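Local coordinates for protein mannitol dehydrogenase (Pseudomonas fluorescens, PDB 1LJ8) that binds NAD and probably catalyses the reversible, cofactor-dependent oxidation of mannitol to fructose as a mannitol 2-dehydrogenase, at residues 37-42 with 100-105; 292-297 with 344-349; 405-410 with 453-458. All blocks are in the same frame, centred on the assembly; numbering follows the deposited sequence.

Contact 1 of 3, residues 37-42 with 100-105. With NAD (nicotinamide-adenine-dinucleotide), chain B.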
loop_
_atom_site.group_PDB
_atom_site.type_symbol
_atom_site.label_atom_id
_atom_site.label_comp_id
_atom_site.label_asym_id
_atom_site.label_seq_id
_atom_site.Cartn_x
_atom_site.Cartn_y
_atom_site.Cartn_z
ATOM N N PHE A 37 -2.659 6.705 2.513
ATOM C CA PHE A 37 -3.132 6.453 1.148
ATOM C C PHE A 37 -4.633 6.499 0.969
ATOM O O PHE A 37 -5.142 7.081 0.012
ATOM C CB PHE A 37 -2.601 5.102 0.621
ATOM C CG PHE A 37 -2.925 4.876 -0.822
ATOM C CD1 PHE A 37 -2.443 5.753 -1.814
ATOM C CD2 PHE A 37 -3.756 3.843 -1.188
ATOM C CE1 PHE A 37 -2.820 5.562 -3.173
ATOM C CE2 PHE A 37 -4.144 3.631 -2.519
ATOM C CZ PHE A 37 -3.676 4.495 -3.522
ATOM N N HIS A 38 -5.365 5.908 1.900
ATOM C CA HIS A 38 -6.818 5.961 1.772
ATOM C C HIS A 38 -7.291 7.403 1.683
ATOM O O HIS A 38 -8.152 7.755 0.875
ATOM C CB HIS A 38 -7.507 5.334 3.013
ATOM C CG HIS A 38 -8.968 5.645 3.077
ATOM N ND1 HIS A 38 -9.871 5.107 2.178
ATOM C CD2 HIS A 38 -9.671 6.496 3.867
ATOM C CE1 HIS A 38 -11.069 5.624 2.413
ATOM N NE2 HIS A 38 -10.975 6.470 3.428
ATOM N N ARG A 39 -6.716 8.248 2.529
ATOM C CA ARG A 39 -7.134 9.635 2.580
ATOM C C ARG A 39 -6.738 10.449 1.356
ATOM O O ARG A 39 -7.484 11.358 0.944
ATOM C CB ARG A 39 -6.541 10.304 3.854
ATOM C CG ARG A 39 -7.068 9.591 5.143
ATOM C CD ARG A 39 -6.768 10.477 6.360
ATOM N NE ARG A 39 -5.313 10.593 6.550
ATOM C CZ ARG A 39 -4.721 11.644 7.129
ATOM N NH1 ARG A 39 -5.468 12.662 7.571
ATOM N NH2 ARG A 39 -3.376 11.680 7.249
ATOM N N ALA A 40 -5.574 10.149 0.796
ATOM C CA ALA A 40 -5.088 10.906 -0.380
ATOM C C ALA A 40 -5.682 10.415 -1.686
ATOM O O ALA A 40 -5.555 11.107 -2.725
ATOM C CB ALA A 40 -3.547 10.766 -0.475
ATOM N N HIS A 41 -6.325 9.258 -1.643
ATOM C CA HIS A 41 -6.811 8.622 -2.868
ATOM C C HIS A 41 -8.303 8.359 -2.841
ATOM O O HIS A 41 -9.051 9.141 -3.398
ATOM C CB HIS A 41 -5.973 7.334 -3.082
ATOM C CG HIS A 41 -6.212 6.643 -4.390
ATOM N ND1 HIS A 41 -7.135 5.633 -4.529
ATOM C CD2 HIS A 41 -5.639 6.819 -5.614
ATOM C CE1 HIS A 41 -7.128 5.208 -5.789
ATOM N NE2 HIS A 41 -6.235 5.921 -6.468
ATOM N N GLN A 42 -8.772 7.301 -2.183
ATOM C CA GLN A 42 -10.226 7.084 -2.187
ATOM C C GLN A 42 -11.026 8.206 -1.531
ATOM O O GLN A 42 -12.081 8.615 -2.057
ATOM C CB GLN A 42 -10.609 5.765 -1.475
ATOM C CG GLN A 42 -9.923 4.502 -2.060
ATOM C CD GLN A 42 -8.673 4.152 -1.271
ATOM O OE1 GLN A 42 -8.764 3.779 -0.092
ATOM N NE2 GLN A 42 -7.499 4.287 -1.901
ATOM N N GLY A 100 -13.715 16.505 3.363
ATOM C CA GLY A 100 -14.805 16.224 4.289
ATOM C C GLY A 100 -15.547 14.924 4.054
ATOM O O GLY A 100 -16.615 14.705 4.641
ATOM N N SER A 101 -14.974 14.032 3.239
ATOM C CA SER A 101 -15.663 12.771 2.921
ATOM C C SER A 101 -15.613 11.658 3.968
ATOM O O SER A 101 -16.298 10.652 3.814
ATOM C CB SER A 101 -15.122 12.261 1.586
ATOM O OG SER A 101 -13.715 12.139 1.702
ATOM N N ILE A 102 -14.811 11.832 5.034
ATOM C CA ILE A 102 -14.780 10.829 6.107
ATOM C C ILE A 102 -15.581 11.504 7.237
ATOM O O ILE A 102 -15.262 12.634 7.655
ATOM C CB ILE A 102 -13.351 10.534 6.579
ATOM C CG1 ILE A 102 -12.578 9.841 5.448
ATOM C CG2 ILE A 102 -13.372 9.612 7.867
ATOM C CD1 ILE A 102 -11.091 9.555 5.793
ATOM N N SER A 103 -16.620 10.804 7.704
ATOM C CA SER A 103 -17.494 11.346 8.758
ATOM C C SER A 103 -17.355 10.697 10.133
ATOM O O SER A 103 -17.897 11.224 11.115
ATOM C CB SER A 103 -18.957 11.288 8.292
ATOM O OG SER A 103 -19.346 9.985 7.906
ATOM N N ASP A 104 -16.630 9.588 10.238
ATOM C CA ASP A 104 -16.448 8.951 11.556
ATOM C C ASP A 104 -15.356 7.912 11.382
ATOM O O ASP A 104 -14.926 7.652 10.262
ATOM C CB ASP A 104 -17.737 8.225 11.970
ATOM C CG ASP A 104 -17.828 7.955 13.485
ATOM O OD1 ASP A 104 -18.871 7.393 13.901
ATOM O OD2 ASP A 104 -16.889 8.309 14.256
HETATM N N MSE A 105 -14.939 7.287 12.489
HETATM C CA MSE A 105 -13.955 6.205 12.445
HETATM C C MSE A 105 -14.191 5.392 13.728
HETATM O O MSE A 105 -14.170 5.968 14.821
HETATM C CB MSE A 105 -12.542 6.755 12.430
HETATM C CG MSE A 105 -11.500 5.640 12.404
HETATM SE SE MSE A 105 -9.766 6.335 12.094
HETATM C CE MSE A 105 -8.725 4.678 12.472
HETATM P PA NAD B . -0.169 3.772 6.790
HETATM O O1A NAD B . 0.931 3.233 7.547
HETATM O O2A NAD B . -0.530 5.218 6.796
HETATM O O5B NAD B . -1.525 3.024 7.181
HETATM C C5B NAD B . -1.589 1.566 7.121
HETATM C C4B NAD B . -2.994 1.324 7.711
HETATM O O4B NAD B . -3.225 -0.145 7.663
HETATM C C3B NAD B . -3.161 1.631 9.241
HETATM O O3B NAD B . -4.509 2.104 9.411
HETATM C C2B NAD B . -2.902 0.268 9.900
HETATM O O2B NAD B . -3.468 0.159 11.200
HETATM C C1B NAD B . -3.618 -0.655 8.931
HETATM N N9A NAD B . -3.222 -2.026 8.982
HETATM C C8A NAD B . -1.975 -2.619 8.975
HETATM N N7A NAD B . -2.041 -3.930 8.992
HETATM C C5A NAD B . -3.401 -4.200 9.010
HETATM C C6A NAD B . -4.057 -5.436 9.015
HETATM N N6A NAD B . -3.470 -6.633 8.987
HETATM N N1A NAD B . -5.445 -5.431 9.052
HETATM C C2A NAD B . -6.166 -4.238 9.073
HETATM N N3A NAD B . -5.537 -2.999 9.046
HETATM C C4A NAD B . -4.140 -3.045 9.019
HETATM O O3 NAD B . 0.069 3.291 5.297
HETATM P PN NAD B . -0.410 3.905 3.891
HETATM O O1N NAD B . 0.640 4.789 3.375
HETATM O O2N NAD B . -1.743 4.476 4.098
HETATM O O5D NAD B . -0.419 2.637 2.954
HETATM C C5D NAD B . -1.379 1.627 3.232
HETATM C C4D NAD B . -1.439 0.793 2.028
HETATM O O4D NAD B . -2.045 1.441 0.891
HETATM C C3D NAD B . -0.103 0.167 1.486
HETATM O O3D NAD B . 0.336 -0.937 2.269
HETATM C C2D NAD B . -0.418 -0.122 0.032
HETATM O O2D NAD B . -0.984 -1.416 -0.129
HETATM C C1D NAD B . -1.413 1.004 -0.345
HETATM N N1N NAD B . -0.804 2.143 -1.058
HETATM C C2N NAD B . 0.003 3.132 -0.464
HETATM C C3N NAD B . 0.571 4.074 -1.283
HETATM C C7N NAD B . 1.487 5.140 -0.653
HETATM O O7N NAD B . 2.146 5.845 -1.431
HETATM N N7N NAD B . 1.623 5.242 0.653
HETATM C C4N NAD B . 0.362 4.044 -2.747
HETATM C C5N NAD B . -0.494 3.039 -3.293
HETATM C C6N NAD B . -1.098 2.059 -2.455
#
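His-38, on helix 36-40, and Ile-102, on strand 96-107, reach toward each other from opposite directions. The CD1 methyl of Ile-102 meets the edge of the imidazole near its plane, 3.9 Å from His-38 CD2. It can get there because the isoleucine arm is straight: CG1 stands anti to the carbonyl carbon and chi2 is 177°. The same methyl touches Arg-39 CG at 4.1 Å, where the two side chains cross at about a right angle; the guanidinium lies farther on, with NH1 bonded to Trp-254 O and NE to Gly-35 O. Ile-60 of strand 59-64 packs on both His-38 and Ile-102, and His-31 stacks on the imidazole.

The helix that presents His-38 follows the glycine-containing turn of the Rossmann fold and binds the cofactor at its start. Phe-37 N donates to NAD O2N at 2.9 Å, and the Phe-37 ring lies against the nicotinamide, with NAD C5N 3.4 Å above the ring plane over its centre. His-41 CB lies on the opposite face, so the phenyl ring is sandwiched.

Two side-chain hydrogen bonds link His-38, Gln-42 and His-41. His-38 ND1 donates to Gln-42 OE1 at 2.9 Å, in the imidazole plane but above the plane of the carbonyl, and Gln-42 NE2 donates to His-41 ND1 at 3.0 Å (N-H...N 164°). With OE1 accepting and NE2 donating, the two ends of the amide are told apart and its orientation is set; the His-38 ND1 N-H is directed to Gln-42 OE1, while buried His-38 NE2 has just the isoleucine methyl facing it across this contact and no hydrogen-bonding partner.

Contact 2 of 3, residues 292-297 with 344-349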
loop_
_atom_site.group_PDB
_atom_site.type_symbol
_atom_site.label_atom_id
_atom_site.label_comp_id
_atom_site.label_asym_id
_atom_site.label_seq_id
_atom_site.Cartn_x
_atom_site.Cartn_y
_atom_site.Cartn_z
ATOM N N GLU A 292 -2.324 -3.079 -13.310
ATOM C CA GLU A 292 -1.835 -3.212 -11.922
ATOM C C GLU A 292 -0.519 -4.010 -11.938
ATOM O O GLU A 292 0.403 -3.713 -11.174
ATOM C CB GLU A 292 -2.886 -3.896 -11.023
ATOM C CG GLU A 292 -2.461 -3.995 -9.513
ATOM C CD GLU A 292 -2.168 -2.634 -8.803
ATOM O OE1 GLU A 292 -1.946 -2.644 -7.555
ATOM O OE2 GLU A 292 -2.163 -1.555 -9.442
ATOM N N GLU A 293 -0.407 -5.025 -12.801
ATOM C CA GLU A 293 0.857 -5.799 -12.872
ATOM C C GLU A 293 2.000 -4.863 -13.257
ATOM O O GLU A 293 3.118 -4.949 -12.706
ATOM C CB GLU A 293 0.753 -6.934 -13.921
ATOM C CG GLU A 293 -0.072 -8.107 -13.429
ATOM C CD GLU A 293 -0.531 -9.043 -14.549
ATOM O OE1 GLU A 293 -0.036 -8.891 -15.693
ATOM O OE2 GLU A 293 -1.391 -9.922 -14.262
HETATM N N MSE A 294 1.715 -4.005 -14.230
HETATM C CA MSE A 294 2.664 -3.013 -14.721
HETATM C C MSE A 294 3.138 -2.038 -13.638
HETATM O O MSE A 294 4.347 -1.768 -13.464
HETATM C CB MSE A 294 2.024 -2.173 -15.835
HETATM C CG MSE A 294 2.902 -1.043 -16.303
HETATM SE SE MSE A 294 1.829 0.289 -17.345
HETATM C CE MSE A 294 0.919 1.183 -15.883
ATOM N N LYS A 295 2.185 -1.484 -12.907
ATOM C CA LYS A 295 2.556 -0.523 -11.873
ATOM C C LYS A 295 3.317 -1.191 -10.740
ATOM O O LYS A 295 4.318 -0.660 -10.232
ATOM C CB LYS A 295 1.288 0.132 -11.334
ATOM C CG LYS A 295 1.619 1.138 -10.226
ATOM C CD LYS A 295 0.934 0.790 -8.978
ATOM C CE LYS A 295 1.197 1.850 -7.894
ATOM N NZ LYS A 295 1.358 1.155 -6.563
ATOM N N ILE A 296 2.844 -2.356 -10.314
ATOM C CA ILE A 296 3.527 -3.060 -9.222
ATOM C C ILE A 296 4.961 -3.454 -9.660
ATOM O O ILE A 296 5.941 -3.277 -8.912
ATOM C CB ILE A 296 2.765 -4.345 -8.816
ATOM C CG1 ILE A 296 1.388 -3.988 -8.188
ATOM C CG2 ILE A 296 3.625 -5.149 -7.819
ATOM C CD1 ILE A 296 1.509 -3.306 -6.846
ATOM N N GLY A 297 5.097 -3.975 -10.879
ATOM C CA GLY A 297 6.418 -4.417 -11.335
ATOM C C GLY A 297 7.438 -3.313 -11.519
ATOM O O GLY A 297 8.620 -3.433 -11.153
ATOM N N ALA A 344 2.629 -8.054 -19.499
ATOM C CA ALA A 344 1.509 -8.337 -20.385
ATOM C C ALA A 344 1.203 -7.024 -21.080
ATOM O O ALA A 344 1.567 -5.934 -20.613
ATOM C CB ALA A 344 0.302 -8.825 -19.580
ATOM N N PRO A 345 0.529 -7.098 -22.227
ATOM C CA PRO A 345 0.181 -5.900 -22.983
ATOM C C PRO A 345 -0.686 -4.956 -22.150
ATOM O O PRO A 345 -1.530 -5.405 -21.362
ATOM C CB PRO A 345 -0.611 -6.465 -24.183
ATOM C CG PRO A 345 0.004 -7.839 -24.387
ATOM C CD PRO A 345 0.155 -8.339 -22.947
ATOM N N VAL A 346 -0.461 -3.662 -22.330
ATOM C CA VAL A 346 -1.235 -2.639 -21.627
ATOM C C VAL A 346 -1.830 -1.652 -22.627
ATOM O O VAL A 346 -1.248 -0.618 -22.923
ATOM C CB VAL A 346 -0.395 -1.891 -20.583
ATOM C CG1 VAL A 346 -0.241 -2.803 -19.310
ATOM C CG2 VAL A 346 1.011 -1.552 -21.151
ATOM N N PRO A 347 -3.015 -1.981 -23.172
ATOM C CA PRO A 347 -3.651 -1.072 -24.155
ATOM C C PRO A 347 -3.728 0.395 -23.718
ATOM O O PRO A 347 -4.140 0.696 -22.597
ATOM C CB PRO A 347 -5.041 -1.692 -24.344
ATOM C CG PRO A 347 -4.765 -3.178 -24.208
ATOM C CD PRO A 347 -3.819 -3.211 -22.988
ATOM N N GLY A 348 -3.313 1.303 -24.607
ATOM C CA GLY A 348 -3.375 2.729 -24.312
ATOM C C GLY A 348 -2.205 3.293 -23.525
ATOM O O GLY A 348 -2.191 4.464 -23.128
ATOM N N ILE A 349 -1.216 2.455 -23.260
ATOM C CA ILE A 349 -0.080 2.929 -22.515
ATOM C C ILE A 349 1.175 2.664 -23.297
ATOM O O ILE A 349 1.375 1.568 -23.826
ATOM C CB ILE A 349 0.096 2.174 -21.158
ATOM C CG1 ILE A 349 -1.069 2.470 -20.249
ATOM C CG2 ILE A 349 1.435 2.588 -20.503
ATOM C CD1 ILE A 349 -1.109 3.908 -19.776
HETATM O O HOH W 1 2.224 -7.912 -16.646
#
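Met-294, a selenomethionine on helix 289-313, packs against the loop segment 344-349 in the helical C-terminal domain; the last four residues of the segment, Val-346 to Ile-349, form a type II beta turn. Its SE lies 3.9 Å from Ile-349 CG2, and nearer the helix its CB is 4.2 Å from Val-346 CG1. An almost extended chain, with CG anti to the backbone N (chi1 175°), carries SE out to the turn before bending at chi3 (76°) to place the terminal methyl. One helical residue earlier, Glu-293 OE1 passes 3.9 Å from Ala-344 CB and accepts a bond from a water at 2.6 Å; that water in turn accepts from Ala-344 N at 2.9 Å, a bridge between helix and loop.

A second shell positions these groups. His-194 binds the other carboxylate oxygen, OE2, steadying Glu-293. Leu-351 and Tyr-354 of helix 351-362 and Met-228 of strand 227-230 pack round Met-294, while Tyr-291 bonds through OH to Pro-347 O, and its side chain touches Val-346 and Ile-349. Gly-348 takes a positive phi of 84°, at which a side chain would jam against the preceding carbonyl oxygen. The turn closes with Ile-349 N donating to Val-346 O at 3.1 Å.

Contact 3 of 3, residues 405-410 with 453-458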
loop_
_atom_site.group_PDB
_atom_site.type_symbol
_atom_site.label_atom_id
_atom_site.label_comp_id
_atom_site.label_asym_id
_atom_site.label_seq_id
_atom_site.Cartn_x
_atom_site.Cartn_y
_atom_site.Cartn_z
ATOM N N LEU A 405 20.707 -8.032 -6.277
ATOM C CA LEU A 405 21.269 -6.932 -5.474
ATOM C C LEU A 405 20.187 -6.340 -4.571
ATOM O O LEU A 405 20.500 -5.915 -3.463
ATOM C CB LEU A 405 21.880 -5.826 -6.390
ATOM C CG LEU A 405 22.465 -4.608 -5.641
ATOM C CD1 LEU A 405 23.658 -5.087 -4.742
ATOM C CD2 LEU A 405 22.949 -3.538 -6.654
ATOM N N VAL A 406 18.928 -6.301 -5.030
ATOM C CA VAL A 406 17.854 -5.771 -4.172
ATOM C C VAL A 406 17.744 -6.618 -2.888
ATOM O O VAL A 406 17.579 -6.091 -1.768
ATOM C CB VAL A 406 16.480 -5.796 -4.888
ATOM C CG1 VAL A 406 15.420 -5.111 -3.965
ATOM C CG2 VAL A 406 16.554 -5.088 -6.247
ATOM N N VAL A 407 17.788 -7.945 -3.055
ATOM C CA VAL A 407 17.670 -8.874 -1.930
ATOM C C VAL A 407 18.922 -8.795 -1.022
ATOM O O VAL A 407 18.814 -8.878 0.210
ATOM C CB VAL A 407 17.447 -10.348 -2.439
ATOM C CG1 VAL A 407 17.229 -11.332 -1.233
ATOM C CG2 VAL A 407 16.212 -10.393 -3.334
ATOM N N ALA A 408 20.106 -8.697 -1.639
ATOM C CA ALA A 408 21.344 -8.578 -0.893
ATOM C C ALA A 408 21.317 -7.247 -0.084
ATOM O O ALA A 408 21.778 -7.185 1.093
ATOM C CB ALA A 408 22.548 -8.581 -1.891
ATOM N N ALA A 409 20.813 -6.190 -0.722
ATOM C CA ALA A 409 20.755 -4.861 -0.057
ATOM C C ALA A 409 19.855 -4.973 1.174
ATOM O O ALA A 409 20.169 -4.444 2.248
ATOM C CB ALA A 409 20.190 -3.789 -1.031
ATOM N N TRP A 410 18.708 -5.632 1.009
ATOM C CA TRP A 410 17.798 -5.813 2.158
ATOM C C TRP A 410 18.511 -6.600 3.270
ATOM O O TRP A 410 18.400 -6.249 4.462
ATOM C CB TRP A 410 16.531 -6.598 1.737
ATOM C CG TRP A 410 15.510 -6.725 2.835
ATOM C CD1 TRP A 410 14.932 -5.682 3.528
ATOM C CD2 TRP A 410 14.883 -7.929 3.325
ATOM N NE1 TRP A 410 13.972 -6.173 4.401
ATOM C CE2 TRP A 410 13.923 -7.536 4.302
ATOM C CE3 TRP A 410 15.028 -9.283 3.033
ATOM C CZ2 TRP A 410 13.115 -8.462 4.990
ATOM C CZ3 TRP A 410 14.221 -10.223 3.720
ATOM C CH2 TRP A 410 13.275 -9.793 4.692
ATOM N N GLU A 453 7.551 -18.084 2.625
ATOM C CA GLU A 453 6.484 -17.107 2.457
ATOM C C GLU A 453 7.015 -15.724 2.029
ATOM O O GLU A 453 6.218 -14.791 1.796
ATOM C CB GLU A 453 5.649 -16.954 3.730
ATOM C CG GLU A 453 6.455 -16.448 4.910
ATOM C CD GLU A 453 7.117 -17.569 5.708
ATOM O OE1 GLU A 453 7.462 -18.636 5.133
ATOM O OE2 GLU A 453 7.318 -17.334 6.916
ATOM N N ILE A 454 8.342 -15.592 1.936
ATOM C CA ILE A 454 8.913 -14.332 1.455
ATOM C C ILE A 454 9.501 -14.576 0.066
ATOM O O ILE A 454 9.175 -13.859 -0.883
ATOM C CB ILE A 454 10.074 -13.783 2.365
ATOM C CG1 ILE A 454 9.552 -13.514 3.785
ATOM C CG2 ILE A 454 10.669 -12.471 1.765
ATOM C CD1 ILE A 454 10.658 -13.030 4.778
ATOM N N PHE A 455 10.338 -15.608 -0.074
ATOM C CA PHE A 455 11.028 -15.803 -1.345
ATOM C C PHE A 455 10.617 -16.926 -2.271
ATOM O O PHE A 455 11.181 -17.051 -3.354
ATOM C CB PHE A 455 12.552 -15.909 -1.114
ATOM C CG PHE A 455 13.148 -14.673 -0.472
ATOM C CD1 PHE A 455 13.497 -14.670 0.897
ATOM C CD2 PHE A 455 13.309 -13.503 -1.212
ATOM C CE1 PHE A 455 13.994 -13.512 1.508
ATOM C CE2 PHE A 455 13.811 -12.322 -0.599
ATOM C CZ PHE A 455 14.153 -12.326 0.750
ATOM N N GLY A 456 9.667 -17.746 -1.854
ATOM C CA GLY A 456 9.236 -18.817 -2.734
ATOM C C GLY A 456 10.217 -19.954 -2.848
ATOM O O GLY A 456 11.161 -20.033 -2.063
ATOM N N THR A 457 10.009 -20.838 -3.831
ATOM C CA THR A 457 10.851 -22.028 -3.952
ATOM C C THR A 457 11.860 -22.054 -5.094
ATOM O O THR A 457 12.705 -22.946 -5.132
ATOM C CB THR A 457 9.980 -23.302 -4.067
ATOM O OG1 THR A 457 9.098 -23.169 -5.183
ATOM C CG2 THR A 457 9.157 -23.502 -2.790
ATOM N N ALA A 458 11.784 -21.104 -6.012
ATOM C CA ALA A 458 12.742 -21.042 -7.127
ATOM C C ALA A 458 14.062 -20.437 -6.658
ATOM O O ALA A 458 15.126 -21.004 -6.899
ATOM C CB ALA A 458 12.190 -20.208 -8.278
#
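The backbone bond from Ala-409 N to Leu-405 O, 2.8 Å long, belongs to the helical turn from which Val-407 reaches Phe-455; the next bond, from Trp-410 N to Val-406 O, holds the backbone that carries the indole, which meets the same ring. No polar bond crosses between 405-410 and 453-458, and the contact is built of hydrocarbon surfaces.

Phe-455 is its centre. Its far edge points into the angle between Val-407 and Trp-410. Val-407 CG1 comes from the opposite direction and approaches CE2 of Phe-455 obliquely at 3.6 Å. Trp-410 CZ3 lies at the rim of the phenyl ring, near its plane, 3.6 Å from Phe-455 CZ, so the benzene part of the indole abuts an edge instead of lying over a face. One face of the phenyl ring is taken by its own neighbour, with Ile-454 CG2 3.4 Å above the plane over the centre. The other arm of that isoleucine is extended, and its CD1 comes within 4.2 Å of Trp-410 CH2. With CG anti to the backbone N (chi1 -175°), the indole reaches toward 453-458 and meets both residues.

An alanine at Phe-455 would strip away the ring and is likely to leave a gap between Val-407 and Trp-410, with the indole edge freer to shift. Gly-456, with a positive phi of 74°, is the first residue past the short helix 452-455.

Phe-382 of helix 378-385 packs on Val-407, Trp-410 and Ile-454, and Tyr-308 of helix 289-313 meets the indole. Such an apolar, aromatic-rich interface, knitting several helices together, belongs to the buried interior of the all-helical C-terminal domain, related to that of 6-phosphogluconate dehydrogenase.

Along the chain the three contacts follow in series, each closing before the next opens. Contact 1 belongs to the Rossmann domain, joining helix 36-40 to strand 96-107 of the seven-stranded sheet, and takes in the cofactor directly. Contacts 2 and 3 both fall in the C-terminal domain: helix 289-313 carries one side of contact 2 and also packs against helix 401-413 of contact 3. Contact 2 comes nearest the first, the nearest atoms of the two about 7 Å apart, with the Met-294 side chain about 13 Å from NAD. Contact 3, its centre 34 Å from that of contact 1, lies on the opposite side of the chain's centre from contact 1. Together they run from cofactor domain through domain junction to helical core.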